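Local coordinates for beta-N-acetylhexosaminidase (Thermotoga neapolitana, PDB 5C0Q), which probably hydrolyses terminal non-reducing N-acetyl-D-hexosamine residues of N-acetyl-beta-D-hexosaminides, and binds zinc, at the interface of chains A and B. Coordinates in Å, arbitrary orientation; residue numbers count along the deposited sequence, not the author numbering. Chains: chain A/B, Beta-N-acetylhexosaminidase.

Contact 1 and contact 2 are largely the same meeting seen from the two sides of a two-fold symmetric interface, with their C-alpha centres about 31 Å apart. In each, residues 449 and 451 of one chain meet residues 78 and 79 of the other. Contact 1 extends this core through A:His448 to B:Ala83 and B:Leu129, whereas contact 2 follows the lysine tip to A:Gly67 and A:Glu70 and adds B:Glu42. Both chains therefore give and receive the 449-451 loop, a reciprocal arrangement that would suit a dimer, although the structure alone does not show that the pair forms in solution.

Contact 1: the interface of chains A and B. Residues chain A 448-451, 454; chain B 78-79, 83, 129.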
# COMPACT_ATOMS: atom_id res chain seq x y z
N HIS A 448 -11.71 18.14 11.16
CA HIS A 448 -11.45 18.47 9.77
C HIS A 448 -11.24 17.24 8.94
O HIS A 448 -10.75 17.35 7.83
CB HIS A 448 -10.25 19.39 9.63
CG HIS A 448 -10.39 20.68 10.38
ND1 HIS A 448 -9.76 20.92 11.58
CD2 HIS A 448 -11.06 21.82 10.08
CE1 HIS A 448 -10.04 22.14 11.99
NE2 HIS A 448 -10.83 22.71 11.10
N SER A 449 -11.62 16.10 9.50
CA SER A 449 -11.45 14.78 8.88
C SER A 449 -12.27 13.67 9.56
O SER A 449 -12.51 13.72 10.75
CB SER A 449 -9.98 14.40 8.90
OG SER A 449 -9.77 13.10 8.39
N THR A 450 -12.70 12.69 8.78
CA THR A 450 -13.33 11.50 9.30
C THR A 450 -12.34 10.31 9.52
O THR A 450 -12.75 9.26 9.95
CB THR A 450 -14.46 11.02 8.38
OG1 THR A 450 -13.91 10.57 7.14
CG2 THR A 450 -15.50 12.14 8.13
N LYS A 451 -11.06 10.48 9.21
CA LYS A 451 -10.12 9.36 9.17
C LYS A 451 -9.73 8.89 10.56
O LYS A 451 -9.51 9.71 11.45
CB LYS A 451 -8.83 9.73 8.44
CG LYS A 451 -8.96 10.09 7.03
CD LYS A 451 -9.46 8.97 6.23
CE LYS A 451 -9.32 9.27 4.77
NZ LYS A 451 -10.02 8.32 3.91
N SER A 454 -7.27 10.87 12.64
CA SER A 454 -7.81 12.14 13.12
C SER A 454 -8.71 11.93 14.36
O SER A 454 -8.61 12.64 15.34
CB SER A 454 -8.62 12.84 12.00
OG SER A 454 -7.83 13.48 11.01
N PHE B 78 -4.47 9.58 4.40
CA PHE B 78 -4.22 10.98 4.79
C PHE B 78 -5.55 11.61 5.23
O PHE B 78 -6.59 11.28 4.70
CB PHE B 78 -3.58 11.70 3.58
CG PHE B 78 -3.00 13.04 3.88
CD1 PHE B 78 -2.01 13.18 4.85
CD2 PHE B 78 -3.37 14.13 3.14
CE1 PHE B 78 -1.46 14.39 5.10
CE2 PHE B 78 -2.83 15.35 3.39
CZ PHE B 78 -1.87 15.49 4.38
N PRO B 79 -5.55 12.45 6.26
CA PRO B 79 -6.77 13.17 6.66
C PRO B 79 -7.42 13.93 5.51
O PRO B 79 -8.63 14.01 5.43
CB PRO B 79 -6.27 14.17 7.68
CG PRO B 79 -5.09 13.64 8.20
CD PRO B 79 -4.43 12.82 7.12
N ALA B 83 -7.95 19.16 6.33
CA ALA B 83 -7.07 19.10 7.48
C ALA B 83 -5.69 19.64 7.18
O ALA B 83 -5.10 20.31 8.00
CB ALA B 83 -6.99 17.66 8.00
N LEU B 129 -14.40 17.70 2.04
CA LEU B 129 -13.10 17.60 2.64
C LEU B 129 -11.96 17.74 1.61
O LEU B 129 -10.80 17.82 1.97
CB LEU B 129 -13.04 16.26 3.36
CG LEU B 129 -13.85 16.14 4.64
CD1 LEU B 129 -13.64 14.83 5.27
CD2 LEU B 129 -13.44 17.18 5.62
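A:Ser449 lies against B:Pro79, its CB 3.9 Å from the proline CB, while its hydroxyl OG gives a weak hydrogen bond of 3.3 Å to B:Pro79 O. A small residue suits this place because backbone and ring can come close while one polar atom still reaches the carbonyl. A:Ser454 OG stands obliquely over the CB-CG side of the ring, 3.7 Å from B:Pro79 CB. At the CA end of the proline, the aliphatic stem of A:Lys451 takes part, its CG 3.8 Å from B:Pro79 CA and its CE 3.4 Å from B:Phe78 O.

Further along the loop, A:His448 meets chain B through its backbone and CB, while its imidazole is a zinc-binding group. One methyl of B:Leu129, CD2, approaches A:His448 O to 3.5 Å, and B:Ala83 CB borders the same carbonyl from roughly the opposite side. The alanine is small enough for A:His448 CB to come within 3.9 Å of its CA.

Behind this shell, A:Lys451 N donates to A:Ser449 OG at 3.0 Å, nearly straight (170° at H). With OG anti to the backbone N (chi1 176°), the serine can receive this bond while facing the proline carbonyl, which limits its rotation.

The chain A loop links strand 443-446 to helix 452-463. It docks where B:Phe78 and B:Pro79 lead into helix 81-85, beside the loop carrying B:Leu129, in the N-terminal glycosyl hydrolase family 3 region of chain B.

Contact 2: the interface of chains A and B. Residues chain A 67, 70, 77-79; chain B 42, 449, 451.
B:Lys451 reaches across to A:Gly67 and A:Glu70, in the N-terminal region of a glycosyl hydrolase family 3 enzyme. Its CB leaves a backbone whose N is bonded to B:Ser449 OG. With CG anti to the carbonyl carbon (chi1 -61°), CG of B:Lys451 is laid 3.7 Å from A:Pro79 CA. A bend at chi2 then turns CD of the lysine towards A:Ser77, 3.7 Å from its OG, and the extended end carries CE and NZ on to A:Gly67. On the way, CE of B:Lys451 lies 3.3 Å from A:Phe78 O. At the tip, the lysine's ammonium NZ donates to A:Gly67 O at 2.9 Å, approaching from above the carbonyl plane, 57° out of it. NZ of B:Lys451 also forms a salt bridge of 3.3 Å with A:Glu70 OE1, weak as a hydrogen bond, the two side chains crossing obliquely. A lysine fits because its long apolar stem can line the 77-79 backbone before its charge meets the carboxylate. A methionine here would probably leave A:Gly67 O without this donor and A:Glu70 without its positive mate across the interface.

The carboxylate is held from its own chain. A:Ser77 OG donates to A:Glu70 OE1 at 2.7 Å, and A:Phe78 N to OE2 of A:Glu70 at 2.9 Å, both on syn lone pairs, which restrains its rotation independently of the lysine. Together with the ammonium, these donors are likely to favour the charged form. A:Gly67 has a positive phi, a backbone shape that glycine takes readily, and its bare CA permits the lysine CE to pass nearby.

B:Glu42, at the start of helix 42-52, receives A:Ser77 N on OE1 at 3.3 Å, from above the carboxylate plane. At the other end, B:Ser449 OG donates to A:Pro79 O from close to the carbonyl plane, while the same OG accepts B:Lys451 N.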
# COMPACT_ATOMS: atom_id res chain seq x y z
N GLY A 67 5.48 -12.98 -0.67
CA GLY A 67 4.94 -14.31 -0.74
C GLY A 67 4.16 -14.69 0.49
O GLY A 67 3.27 -13.98 0.91
N GLU A 70 3.57 -11.79 4.34
CA GLU A 70 3.39 -10.40 3.96
C GLU A 70 2.66 -9.60 5.03
O GLU A 70 1.62 -10.00 5.52
CB GLU A 70 2.67 -10.31 2.62
CG GLU A 70 3.60 -10.62 1.51
CD GLU A 70 2.98 -10.66 0.15
OE1 GLU A 70 1.76 -10.84 0.02
OE2 GLU A 70 3.73 -10.52 -0.82
N SER A 77 1.76 -7.45 -3.46
CA SER A 77 1.94 -8.84 -3.12
C SER A 77 2.75 -9.59 -4.19
O SER A 77 2.56 -9.39 -5.38
CB SER A 77 0.56 -9.46 -2.90
OG SER A 77 0.65 -10.79 -2.48
N PHE A 78 3.61 -10.50 -3.73
CA PHE A 78 4.60 -11.19 -4.55
C PHE A 78 4.35 -12.68 -4.44
O PHE A 78 3.96 -13.16 -3.39
CB PHE A 78 6.00 -10.82 -4.06
CG PHE A 78 7.11 -11.17 -5.01
CD1 PHE A 78 7.13 -10.64 -6.28
CD2 PHE A 78 8.15 -12.00 -4.62
CE1 PHE A 78 8.12 -10.93 -7.13
CE2 PHE A 78 9.14 -12.33 -5.49
CZ PHE A 78 9.14 -11.80 -6.74
N PRO A 79 4.46 -13.42 -5.55
CA PRO A 79 4.29 -14.87 -5.48
C PRO A 79 5.19 -15.52 -4.43
O PRO A 79 4.79 -16.47 -3.80
CB PRO A 79 4.65 -15.34 -6.88
CG PRO A 79 4.36 -14.25 -7.73
CD PRO A 79 4.63 -12.97 -6.94
N GLU B 42 -5.75 -6.82 -7.20
CA GLU B 42 -4.33 -6.64 -7.38
C GLU B 42 -3.76 -7.43 -8.56
O GLU B 42 -2.90 -6.93 -9.28
CB GLU B 42 -3.61 -6.99 -6.13
CG GLU B 42 -2.14 -6.73 -6.24
CD GLU B 42 -1.51 -6.66 -4.91
OE1 GLU B 42 -1.38 -7.71 -4.29
OE2 GLU B 42 -1.17 -5.57 -4.45
N SER B 449 3.10 -21.08 -6.30
CA SER B 449 2.53 -20.01 -5.48
C SER B 449 1.02 -20.14 -5.28
O SER B 449 0.33 -20.63 -6.12
CB SER B 449 2.84 -18.67 -6.13
OG SER B 449 2.30 -17.60 -5.40
N LYS B 451 -0.72 -17.30 -4.80
CA LYS B 451 -1.20 -15.95 -4.99
C LYS B 451 -2.14 -15.80 -6.18
O LYS B 451 -1.94 -16.42 -7.22
CB LYS B 451 -0.03 -14.99 -5.16
CG LYS B 451 0.88 -14.93 -3.99
CD LYS B 451 0.20 -14.48 -2.77
CE LYS B 451 1.22 -14.14 -1.76
NZ LYS B 451 0.68 -13.91 -0.43